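PDB 4OXI: enterobactin synthetase component F-related protein, which probably activates glycine with ATP as glycyl-adenosine-5'-phosphate, serving as the adenylation domain of a lipopolysaccharide modification pathway linked to antimicrobial peptide resistance. Local coordinates for residues T123-N128 and I141-D146; V100-V105 and Y111-A116; C393-I396 and E402-R405. All blocks are in the same frame, centred on the assembly; numbering follows the deposited sequence.

Contact 1: residues T123-N128 and I141-D146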
ATOM      1  N   THR A 123      -3.609  -9.175  13.487  1.00 21.98           N
ATOM      2  CA  THR A 123      -3.625  -8.962  12.038  1.00 19.53           C
ATOM      3  C   THR A 123      -4.634  -7.884  11.705  1.00 21.35           C
ATOM      4  O   THR A 123      -5.808  -7.995  12.089  1.00 22.32           O
ATOM      5  CB  THR A 123      -4.087 -10.235  11.293  1.00 23.77           C
ATOM      6  OG1 THR A 123      -3.382 -11.377  11.794  1.00 23.04           O
ATOM      7  CG2 THR A 123      -3.851 -10.106   9.790  1.00 17.94           C
ATOM      8  N   TYR A 124      -4.210  -6.841  10.993  1.00 18.67           N
ATOM      9  CA  TYR A 124      -5.175  -5.829  10.596  1.00 18.87           C
ATOM     10  C   TYR A 124      -5.500  -5.883   9.111  1.00 18.91           C
ATOM     11  O   TYR A 124      -4.673  -6.283   8.289  1.00 17.95           O
ATOM     12  CB  TYR A 124      -4.795  -4.421  11.081  1.00 17.52           C
ATOM     13  CG  TYR A 124      -3.761  -3.667  10.263  1.00 19.14           C
ATOM     14  CD1 TYR A 124      -4.147  -2.852   9.196  1.00 17.18           C
ATOM     15  CD2 TYR A 124      -2.405  -3.716  10.600  1.00 18.06           C
ATOM     16  CE1 TYR A 124      -3.205  -2.139   8.458  1.00 17.20           C
ATOM     17  CE2 TYR A 124      -1.449  -3.003   9.865  1.00 16.67           C
ATOM     18  CZ  TYR A 124      -1.863  -2.218   8.808  1.00 18.09           C
ATOM     19  OH  TYR A 124      -0.935  -1.505   8.097  1.00 19.75           O
ATOM     20  N   ILE A 125      -6.727  -5.494   8.788  1.00 17.76           N
ATOM     21  CA  ILE A 125      -7.233  -5.541   7.426  1.00 18.33           C
ATOM     22  C   ILE A 125      -7.859  -4.190   7.083  1.00 17.84           C
ATOM     23  O   ILE A 125      -8.990  -3.901   7.469  1.00 18.69           O
ATOM     24  CB  ILE A 125      -8.298  -6.638   7.295  1.00 20.90           C
ATOM     25  CG1 ILE A 125      -7.756  -7.960   7.860  1.00 20.67           C
ATOM     26  CG2 ILE A 125      -8.739  -6.817   5.823  1.00 17.02           C
ATOM     27  CD1 ILE A 125      -8.824  -8.943   8.214  1.00 24.20           C
ATOM     28  N   PRO A 126      -7.118  -3.342   6.370  1.00 16.24           N
ATOM     29  CA  PRO A 126      -7.694  -2.027   6.084  1.00 18.09           C
ATOM     30  C   PRO A 126      -8.776  -2.136   5.014  1.00 20.39           C
ATOM     31  O   PRO A 126      -8.588  -2.856   4.034  1.00 22.56           O
ATOM     32  CB  PRO A 126      -6.492  -1.229   5.554  1.00 16.75           C
ATOM     33  CG  PRO A 126      -5.554  -2.248   4.998  1.00 16.43           C
ATOM     34  CD  PRO A 126      -5.743  -3.488   5.851  1.00 20.07           C
ATOM     35  N   LEU A 127      -9.886  -1.432   5.194  1.00 19.28           N
ATOM     36  CA  LEU A 127     -10.982  -1.480   4.228  1.00 18.85           C
ATOM     37  C   LEU A 127     -10.956  -0.215   3.373  1.00 22.54           C
ATOM     38  O   LEU A 127     -10.713   0.880   3.887  1.00 21.44           O
ATOM     39  CB  LEU A 127     -12.318  -1.569   4.976  1.00 17.55           C
ATOM     40  CG  LEU A 127     -12.491  -2.757   5.914  1.00 17.91           C
ATOM     41  CD1 LEU A 127     -13.775  -2.657   6.746  1.00 18.23           C
ATOM     42  CD2 LEU A 127     -12.477  -4.061   5.114  1.00 16.82           C
ATOM     43  N   ASN A 128     -11.206  -0.341   2.073  1.00 22.91           N
ATOM     44  CA  ASN A 128     -11.137   0.832   1.198  1.00 22.19           C
ATOM     45  C   ASN A 128     -12.174   1.880   1.586  1.00 21.78           C
ATOM     46  O   ASN A 128     -13.315   1.537   1.899  1.00 20.12           O
ATOM     47  CB  ASN A 128     -11.318   0.417  -0.261  1.00 25.37           C
ATOM     48  CG  ASN A 128     -10.870   1.491  -1.223  1.00 26.60           C
ATOM     49  OD1 ASN A 128     -11.492   2.554  -1.325  1.00 26.56           O
ATOM     50  ND2 ASN A 128      -9.778   1.229  -1.930  1.00 25.73           N
ATOM     51  N   ILE A 141     -15.756 -11.884   4.919  1.00 24.77           N
ATOM     52  CA  ILE A 141     -15.948 -13.311   4.727  1.00 28.83           C
ATOM     53  C   ILE A 141     -14.641 -13.963   4.282  1.00 31.36           C
ATOM     54  O   ILE A 141     -14.200 -14.941   4.880  1.00 32.78           O
ATOM     55  CB  ILE A 141     -17.063 -13.597   3.717  1.00 30.77           C
ATOM     56  CG1 ILE A 141     -18.426 -13.427   4.386  1.00 29.59           C
ATOM     57  CG2 ILE A 141     -16.942 -15.012   3.192  1.00 32.53           C
ATOM     58  CD1 ILE A 141     -19.572 -13.250   3.386  1.00 32.02           C
ATOM     59  N   ALA A 142     -14.013 -13.409   3.251  1.00 27.10           N
ATOM     60  CA  ALA A 142     -12.773 -13.986   2.738  1.00 30.87           C
ATOM     61  C   ALA A 142     -11.664 -14.038   3.800  1.00 34.73           C
ATOM     62  O   ALA A 142     -10.867 -14.979   3.822  1.00 31.82           O
ATOM     63  CB  ALA A 142     -12.300 -13.228   1.506  1.00 27.99           C
ATOM     64  N   THR A 143     -11.620 -13.038   4.678  1.00 28.55           N
ATOM     65  CA  THR A 143     -10.580 -12.994   5.699  1.00 29.54           C
ATOM     66  C   THR A 143     -11.052 -13.530   7.060  1.00 30.28           C
ATOM     67  O   THR A 143     -10.329 -13.408   8.052  1.00 31.60           O
ATOM     68  CB  THR A 143     -10.038 -11.570   5.890  1.00 28.32           C
ATOM     69  OG1 THR A 143     -11.099 -10.717   6.325  1.00 27.15           O
ATOM     70  CG2 THR A 143      -9.478 -11.023   4.592  1.00 25.88           C
ATOM     71  N   GLN A 144     -12.249 -14.119   7.105  1.00 27.17           N
ATOM     72  CA  GLN A 144     -12.798 -14.673   8.349  1.00 29.37           C
ATOM     73  C   GLN A 144     -12.677 -13.695   9.509  1.00 29.07           C
ATOM     74  O   GLN A 144     -12.225 -14.059  10.589  1.00 28.96           O
ATOM     75  CB  GLN A 144     -12.106 -15.990   8.755  1.00 35.29           C
ATOM     76  CG  GLN A 144     -12.528 -17.222   7.960  1.00 39.83           C
ATOM     77  CD  GLN A 144     -11.592 -17.505   6.810  1.00 47.30           C
ATOM     78  OE1 GLN A 144     -10.366 -17.531   6.981  1.00 50.91           O
ATOM     79  NE2 GLN A 144     -12.158 -17.707   5.618  1.00 53.00           N
ATOM     80  N   CYS A 145     -13.086 -12.457   9.282  1.00 27.76           N
ATOM     81  CA  CYS A 145     -12.929 -11.409  10.268  1.00 25.76           C
ATOM     82  C   CYS A 145     -14.301 -10.918  10.696  1.00 25.40           C
ATOM     83  O   CYS A 145     -15.134 -10.583   9.854  1.00 26.65           O
ATOM     84  CB  CYS A 145     -12.132 -10.264   9.637  1.00 21.97           C
ATOM     85  SG  CYS A 145     -12.191  -8.729  10.558  1.00 25.33           S
ATOM     86  N   ASP A 146     -14.556 -10.883  11.997  1.00 21.75           N
ATOM     87  CA  ASP A 146     -15.836 -10.368  12.466  1.00 26.76           C
ATOM     88  C   ASP A 146     -15.657  -9.196  13.424  1.00 25.71           C
ATOM     89  O   ASP A 146     -16.519  -8.961  14.265  1.00 28.61           O
ATOM     90  CB  ASP A 146     -16.652 -11.475  13.138  1.00 28.48           C
ATOM     91  CG  ASP A 146     -15.985 -12.021  14.392  1.00 39.00           C
ATOM     92  OD1 ASP A 146     -14.842 -11.604  14.718  1.00 37.19           O
ATOM     93  OD2 ASP A 146     -16.609 -12.882  15.060  1.00 49.52           O
TER
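I125 and T143 reach for each other tip to tip, and the isoleucine does most of the reaching. Its CB leaves strand 123-126 pointing at the segment 141-146 but stays about 5.0 Å from T143 OG1. The two branches then part. CG2, anti to the backbone N, ends farther than van der Waals contact from T143. CG1 lies beside the backbone N (chi1 -51°), and with chi2 extended at 160° the chain runs straight out to CD1, which makes the whole contact. That methyl touches T143 OG1 at 3.4 Å and T143 CB at 3.7 Å. The same I125 CD1 also meets C145 CB at 3.8 Å and, more loosely, C145 SG at 4.1 Å, so both residues lie ahead of it on the same general side.

Strand 123-126 is an edge strand of a parallel sheet in the AMP-binding enzyme family fold. It is followed by helix 133-142, and the chain then re-enters the sheet at strand 147-149, on the far side of strand 99-102: a beta-alpha-beta crossover that skips one strand. T143 and C145 sit where the helix ends. Q144, with positive phi, is the C-prime residue of a Schellman motif, in which Q144 N bonds to I141 O (3.1 Å) and C145 N to L140 O. The turn brings the side chains of T143 and C145 round to face I125 together.

T143 OG1 has chi1 of 62°, between the backbone N and the carbonyl carbon, and is hydrogen-bonded to T139 O one turn back in the helix. The polar atom under the I125 methyl is therefore satisfied although buried. T143 O is bonded by R99 NH1, while the I125 side chain also rests on R99 and T139.

Contact 2: residues V100-V105 and Y111-A116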
ATOM      1  N   VAL A 100      -8.538  -7.868  12.812  1.00 20.63           N
ATOM      2  CA  VAL A 100      -9.417  -6.712  12.929  1.00 20.98           C
ATOM      3  C   VAL A 100      -9.454  -5.959  11.619  1.00 17.18           C
ATOM      4  O   VAL A 100      -8.413  -5.607  11.061  1.00 18.54           O
ATOM      5  CB  VAL A 100      -8.944  -5.743  14.026  1.00 22.28           C
ATOM      6  CG1 VAL A 100      -9.908  -4.555  14.135  1.00 23.67           C
ATOM      7  CG2 VAL A 100      -8.879  -6.451  15.342  1.00 27.58           C
ATOM      8  N   ALA A 101     -10.653  -5.700  11.122  1.00 20.01           N
ATOM      9  CA  ALA A 101     -10.794  -4.877   9.929  1.00 18.46           C
ATOM     10  C   ALA A 101     -10.907  -3.417  10.338  1.00 20.87           C
ATOM     11  O   ALA A 101     -11.490  -3.089  11.371  1.00 23.51           O
ATOM     12  CB  ALA A 101     -11.989  -5.296   9.126  1.00 18.82           C
ATOM     13  N   ILE A 102     -10.332  -2.534   9.541  1.00 18.01           N
ATOM     14  CA  ILE A 102     -10.297  -1.130   9.916  1.00 21.38           C
ATOM     15  C   ILE A 102     -11.050  -0.278   8.910  1.00 19.92           C
ATOM     16  O   ILE A 102     -10.600  -0.118   7.779  1.00 20.45           O
ATOM     17  CB  ILE A 102      -8.848  -0.632  10.056  1.00 21.85           C
ATOM     18  CG1 ILE A 102      -8.087  -1.529  11.048  1.00 19.47           C
ATOM     19  CG2 ILE A 102      -8.832   0.830  10.506  1.00 18.37           C
ATOM     20  CD1 ILE A 102      -6.764  -0.972  11.476  1.00 25.37           C
ATOM     21  N   LEU A 103     -12.204   0.243   9.324  1.00 18.78           N
ATOM     22  CA  LEU A 103     -13.087   1.013   8.447  1.00 22.50           C
ATOM     23  C   LEU A 103     -12.712   2.496   8.516  1.00 23.19           C
ATOM     24  O   LEU A 103     -12.842   3.249   7.545  1.00 23.21           O
ATOM     25  CB  LEU A 103     -14.552   0.821   8.877  1.00 21.65           C
ATOM     26  CG  LEU A 103     -15.671   1.403   7.999  1.00 24.18           C
ATOM     27  CD1 LEU A 103     -15.775   0.656   6.677  1.00 19.40           C
ATOM     28  CD2 LEU A 103     -17.008   1.362   8.743  1.00 23.80           C
ATOM     29  N   SER A 104     -12.251   2.908   9.684  1.00 21.32           N
ATOM     30  CA  SER A 104     -11.767   4.264   9.895  1.00 20.30           C
ATOM     31  C   SER A 104     -10.639   4.577   8.919  1.00 25.64           C
ATOM     32  O   SER A 104      -9.797   3.710   8.647  1.00 25.75           O
ATOM     33  CB  SER A 104     -11.255   4.385  11.327  1.00 23.05           C
ATOM     34  OG  SER A 104     -10.495   5.571  11.472  1.00 32.61           O
ATOM     35  N   VAL A 105     -10.622   5.796   8.383  1.00 22.28           N
ATOM     36  CA  VAL A 105      -9.536   6.240   7.509  1.00 24.08           C
ATOM     37  C   VAL A 105      -9.066   7.659   7.844  1.00 23.95           C
ATOM     38  O   VAL A 105      -9.874   8.503   8.219  1.00 22.53           O
ATOM     39  CB  VAL A 105      -9.937   6.179   6.011  1.00 27.10           C
ATOM     40  CG1 VAL A 105     -10.147   4.734   5.581  1.00 23.52           C
ATOM     41  CG2 VAL A 105     -11.191   7.015   5.749  1.00 27.13           C
ATOM     42  N   TYR A 111      -5.045   4.757  13.100  1.00 19.55           N
ATOM     43  CA  TYR A 111      -3.644   4.621  13.522  1.00 18.11           C
ATOM     44  C   TYR A 111      -3.528   3.993  14.923  1.00 20.96           C
ATOM     45  O   TYR A 111      -2.592   3.244  15.190  1.00 21.69           O
ATOM     46  CB  TYR A 111      -2.897   5.975  13.404  1.00 17.16           C
ATOM     47  CG  TYR A 111      -2.998   6.493  11.986  1.00 17.12           C
ATOM     48  CD1 TYR A 111      -2.088   6.116  11.023  1.00 15.43           C
ATOM     49  CD2 TYR A 111      -4.060   7.296  11.598  1.00 17.92           C
ATOM     50  CE1 TYR A 111      -2.216   6.547   9.702  1.00 17.72           C
ATOM     51  CE2 TYR A 111      -4.196   7.725  10.302  1.00 22.01           C
ATOM     52  CZ  TYR A 111      -3.274   7.349   9.358  1.00 19.82           C
ATOM     53  OH  TYR A 111      -3.435   7.790   8.068  1.00 22.23           O
ATOM     54  N   SER A 112      -4.475   4.305  15.807  1.00 18.66           N
ATOM     55  CA  SER A 112      -4.566   3.658  17.114  1.00 19.58           C
ATOM     56  C   SER A 112      -4.692   2.146  16.954  1.00 21.06           C
ATOM     57  O   SER A 112      -4.015   1.389  17.626  1.00 19.01           O
ATOM     58  CB  SER A 112      -5.824   4.157  17.844  1.00 19.27           C
ATOM     59  OG  SER A 112      -5.614   5.437  18.401  1.00 32.64           O
ATOM     60  N   ALA A 113      -5.604   1.720  16.080  1.00 19.19           N
ATOM     61  CA  ALA A 113      -5.871   0.296  15.874  1.00 19.21           C
ATOM     62  C   ALA A 113      -4.708  -0.408  15.211  1.00 17.72           C
ATOM     63  O   ALA A 113      -4.430  -1.564  15.520  1.00 20.26           O
ATOM     64  CB  ALA A 113      -7.151   0.095  15.057  1.00 17.78           C
ATOM     65  N   ILE A 114      -4.021   0.278  14.299  1.00 19.03           N
ATOM     66  CA  ILE A 114      -2.856  -0.320  13.641  1.00 17.50           C
ATOM     67  C   ILE A 114      -1.688  -0.532  14.622  1.00 19.53           C
ATOM     68  O   ILE A 114      -1.072  -1.601  14.632  1.00 16.40           O
ATOM     69  CB  ILE A 114      -2.408   0.495  12.419  1.00 19.19           C
ATOM     70  CG1 ILE A 114      -3.468   0.414  11.319  1.00 15.42           C
ATOM     71  CG2 ILE A 114      -1.088  -0.049  11.883  1.00 15.00           C
ATOM     72  CD1 ILE A 114      -3.182   1.265  10.106  1.00 15.93           C
ATOM     73  N   TRP A 115      -1.413   0.459  15.468  1.00 18.20           N
ATOM     74  CA  TRP A 115      -0.428   0.286  16.533  1.00 20.54           C
ATOM     75  C   TRP A 115      -0.872  -0.831  17.478  1.00 21.54           C
ATOM     76  O   TRP A 115      -0.063  -1.636  17.911  1.00 21.28           O
ATOM     77  CB  TRP A 115      -0.322   1.548  17.373  1.00 17.91           C
ATOM     78  CG  TRP A 115       0.504   2.623  16.832  1.00 22.71           C
ATOM     79  CD1 TRP A 115       0.589   3.035  15.535  1.00 22.45           C
ATOM     80  CD2 TRP A 115       1.362   3.485  17.590  1.00 24.59           C
ATOM     81  NE1 TRP A 115       1.462   4.106  15.437  1.00 23.77           N
ATOM     82  CE2 TRP A 115       1.947   4.398  16.687  1.00 22.66           C
ATOM     83  CE3 TRP A 115       1.690   3.574  18.946  1.00 25.14           C
ATOM     84  CZ2 TRP A 115       2.841   5.388  17.099  1.00 22.25           C
ATOM     85  CZ3 TRP A 115       2.602   4.549  19.353  1.00 24.73           C
ATOM     86  CH2 TRP A 115       3.159   5.445  18.432  1.00 22.29           C
ATOM     87  N   ALA A 116      -2.159  -0.851  17.810  1.00 19.10           N
ATOM     88  CA  ALA A 116      -2.701  -1.855  18.719  1.00 19.50           C
ATOM     89  C   ALA A 116      -2.505  -3.236  18.134  1.00 22.84           C
ATOM     90  O   ALA A 116      -2.162  -4.181  18.839  1.00 23.06           O
ATOM     91  CB  ALA A 116      -4.207  -1.605  18.968  1.00 17.34           C
TER
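I102 meets A113 and I114 inside a beta-alpha-beta unit, where strand 99-102 leads into helix 108-119 and the helix returns the chain to strand 123-126. Both strands run parallel and side by side in the five-stranded sheet, with V100 and I102 sharing backbone hydrogen bonds with I125. The helix lies against one face of that sheet, and this contact is part of the seam between them. It is wholly apolar and buried, with no hydrogen bond from one segment to the other.

The nearest backbones are those of I102 and A113, whose CA atoms are 7.6 Å apart. Between them the I102 side chain reaches across to the A113 methyl. I102 holds its CG1 beside the backbone N, anti to the carbonyl carbon (chi1 -55°), and stays extended to CD1 (chi2 -168°), which carries that methyl right up to the helix.

I114 leaves the helix at a slant to the strand rather than straight at it, and the I102 and I114 side chains cross at about a right angle. Beyond I102, the other faces of helix 108-119 are covered by more helices: S112, W115 and A116 pack on helix 78-95, while I114 and W115 also touch helix 268-279. Polar groups nearby are held elsewhere, S104 OG by D151 OD2 and Y111 OH by Q260 OE1.

I102 CD1 touches both helix residues: A113 CB is 3.8 Å from it, and I114 CG1, in a direction roughly perpendicular to the first, is 3.6 Å from the same I102 CD1.

Contact 3: residues C393-I396 and E402-R405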
ATOM      1  N   CYS A 393      18.392 -12.169  -3.696  1.00 39.06           N
ATOM      2  CA  CYS A 393      16.935 -12.014  -3.724  1.00 35.57           C
ATOM      3  C   CYS A 393      16.330 -11.905  -5.115  1.00 32.76           C
ATOM      4  O   CYS A 393      15.120 -12.080  -5.280  1.00 34.45           O
ATOM      5  CB  CYS A 393      16.515 -10.769  -2.926  1.00 34.66           C
ATOM      6  SG  CYS A 393      16.565 -11.055  -1.165  1.00 56.38           S
ATOM      7  N   LEU A 394      17.150 -11.577  -6.105  1.00 28.91           N
ATOM      8  CA  LEU A 394      16.630 -11.262  -7.423  1.00 25.56           C
ATOM      9  C   LEU A 394      17.159 -12.235  -8.467  1.00 31.48           C
ATOM     10  O   LEU A 394      18.319 -12.646  -8.415  1.00 27.70           O
ATOM     11  CB  LEU A 394      17.039  -9.852  -7.823  1.00 25.85           C
ATOM     12  CG  LEU A 394      16.621  -8.707  -6.902  1.00 31.24           C
ATOM     13  CD1 LEU A 394      17.053  -7.391  -7.502  1.00 30.21           C
ATOM     14  CD2 LEU A 394      15.119  -8.716  -6.697  1.00 27.55           C
ATOM     15  N   ALA A 395      16.300 -12.595  -9.414  1.00 28.96           N
ATOM     16  CA  ALA A 395      16.733 -13.290 -10.614  1.00 28.27           C
ATOM     17  C   ALA A 395      15.952 -12.765 -11.808  1.00 29.12           C
ATOM     18  O   ALA A 395      14.893 -12.146 -11.647  1.00 30.16           O
ATOM     19  CB  ALA A 395      16.560 -14.792 -10.472  1.00 30.11           C
ATOM     20  N   ILE A 396      16.487 -13.004 -13.000  1.00 30.65           N
ATOM     21  CA  ILE A 396      15.872 -12.562 -14.241  1.00 29.38           C
ATOM     22  C   ILE A 396      15.713 -13.789 -15.123  1.00 32.32           C
ATOM     23  O   ILE A 396      16.635 -14.586 -15.247  1.00 36.46           O
ATOM     24  CB  ILE A 396      16.763 -11.546 -14.950  1.00 30.30           C
ATOM     25  CG1 ILE A 396      17.006 -10.332 -14.052  1.00 29.25           C
ATOM     26  CG2 ILE A 396      16.158 -11.109 -16.274  1.00 29.23           C
ATOM     27  CD1 ILE A 396      18.014  -9.343 -14.628  1.00 31.71           C
ATOM     28  N   GLU A 402      15.731 -19.127 -19.486  1.00 49.18           N
ATOM     29  CA  GLU A 402      16.902 -19.315 -18.638  1.00 45.16           C
ATOM     30  C   GLU A 402      16.807 -18.448 -17.377  1.00 47.37           C
ATOM     31  O   GLU A 402      16.764 -17.215 -17.469  1.00 45.65           O
ATOM     32  CB  GLU A 402      18.183 -18.979 -19.410  1.00 48.63           C
ATOM     33  CG  GLU A 402      19.466 -19.082 -18.562  1.00 55.75           C
ATOM     34  CD  GLU A 402      20.718 -18.599 -19.298  1.00 61.52           C
ATOM     35  OE1 GLU A 402      20.683 -17.498 -19.905  1.00 53.43           O
ATOM     36  OE2 GLU A 402      21.740 -19.326 -19.262  1.00 63.99           O
ATOM     37  N   LEU A 403      16.767 -19.091 -16.211  1.00 40.20           N
ATOM     38  CA  LEU A 403      16.772 -18.385 -14.939  1.00 39.24           C
ATOM     39  C   LEU A 403      18.202 -18.003 -14.584  1.00 45.87           C
ATOM     40  O   LEU A 403      19.101 -18.835 -14.621  1.00 50.02           O
ATOM     41  CB  LEU A 403      16.167 -19.248 -13.832  1.00 40.71           C
ATOM     42  CG  LEU A 403      15.872 -18.566 -12.489  1.00 42.06           C
ATOM     43  CD1 LEU A 403      14.692 -19.215 -11.804  1.00 36.07           C
ATOM     44  CD2 LEU A 403      17.070 -18.600 -11.554  1.00 42.97           C
ATOM     45  N   MET A 404      18.401 -16.743 -14.219  1.00 41.94           N
ATOM     46  CA  MET A 404      19.729 -16.225 -13.939  1.00 35.71           C
ATOM     47  C   MET A 404      19.717 -15.373 -12.659  1.00 36.77           C
ATOM     48  O   MET A 404      19.006 -14.358 -12.592  1.00 33.01           O
ATOM     49  CB  MET A 404      20.182 -15.380 -15.131  1.00 37.48           C
ATOM     50  CG  MET A 404      21.522 -14.718 -14.935  1.00 44.60           C
ATOM     51  SD  MET A 404      22.883 -15.774 -15.458  1.00 54.35           S
ATOM     52  CE  MET A 404      22.675 -15.703 -17.230  1.00 34.16           C
ATOM     53  N   ARG A 405      20.469 -15.784 -11.638  1.00 30.06           N
ATOM     54  CA  ARG A 405      20.584 -14.982 -10.416  1.00 31.33           C
ATOM     55  C   ARG A 405      21.167 -13.616 -10.792  1.00 33.11           C
ATOM     56  O   ARG A 405      21.967 -13.514 -11.723  1.00 30.18           O
ATOM     57  CB  ARG A 405      21.483 -15.665  -9.371  1.00 35.69           C
ATOM     58  CG  ARG A 405      21.086 -17.095  -8.991  1.00 34.87           C
ATOM     59  CD  ARG A 405      19.710 -17.124  -8.351  1.00 39.76           C
ATOM     60  NE  ARG A 405      19.749 -16.548  -7.011  1.00 46.34           N
ATOM     61  CZ  ARG A 405      19.763 -17.272  -5.896  1.00 47.45           C
ATOM     62  NH1 ARG A 405      19.720 -18.603  -5.963  1.00 43.20           N
ATOM     63  NH2 ARG A 405      19.811 -16.666  -4.717  1.00 46.42           N
TER
HETATM   64  O   HOH W   1      19.977 -13.716  -6.629  1.00 35.79           O
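I396 and M404 are tied together by two backbone hydrogen bonds, one each way. I396 N donates its N-H to M404 O at 2.9 Å along a fairly straight path (163° at the hydrogen). The return bond, M404 N to I396 O at 3.0 Å, is more bent at 139°. They make I396 and M404 an antiparallel hydrogen-bonded pair; next to it A395 and R405 form the non-hydrogen-bonded pair, their CA atoms 4.2 Å apart. Strands 394-397 and 403-405 are thus the two arms of a beta hairpin.

Past the last direct bond a water continues the link. It donates to L394 O at 2.7 Å and accepts from R405 NE at 2.9 Å, meeting the guanidinium at its edge and in its plane. R405 NH2 adds a weak hydrogen bond to E392 O.

Packing follows the alternation of the strands. On the face with A395 and R405, A395 CB touches L403 CD2 at 4.0 Å. On the opposite face are I396 and M404; M404 CB passes 3.6 Å from I396 O, the carbonyl that accepts its own N-H. M404 starts with CG anti to its backbone N (chi1 177°) and then bends at chi2 and chi3, which takes its end away from the partner strand to pack on A409 and Y413.

The hairpin belongs to an antiparallel sheet. Strand 416-419 pairs with the other edge of 394-397, and strand 445-457 comes next, its W447 touching A395 and R405 while V454 touches I396; L461 of strand 460-466 packs on L394 and I396.

From the N terminus the three contacts come in series, none nested in or crossing another. Contact 2 closes first, over the short connection from strand 99-102 into helix 108-119. That helix leads to strand 123-126, where contact 1 opens; it closes after helix 133-142. These two are neighbours, with centres 11 Å apart, because strands 123-126 and 99-102 lie side by side: C145 SG of contact 1 packs against A101 N of contact 2, and Y124 packs on I114 of helix 108-119. Contact 3 closes a beta hairpin much later, in a separate antiparallel sheet, its centre about 34 Å from that of contact 1 and 38 Å from that of contact 2.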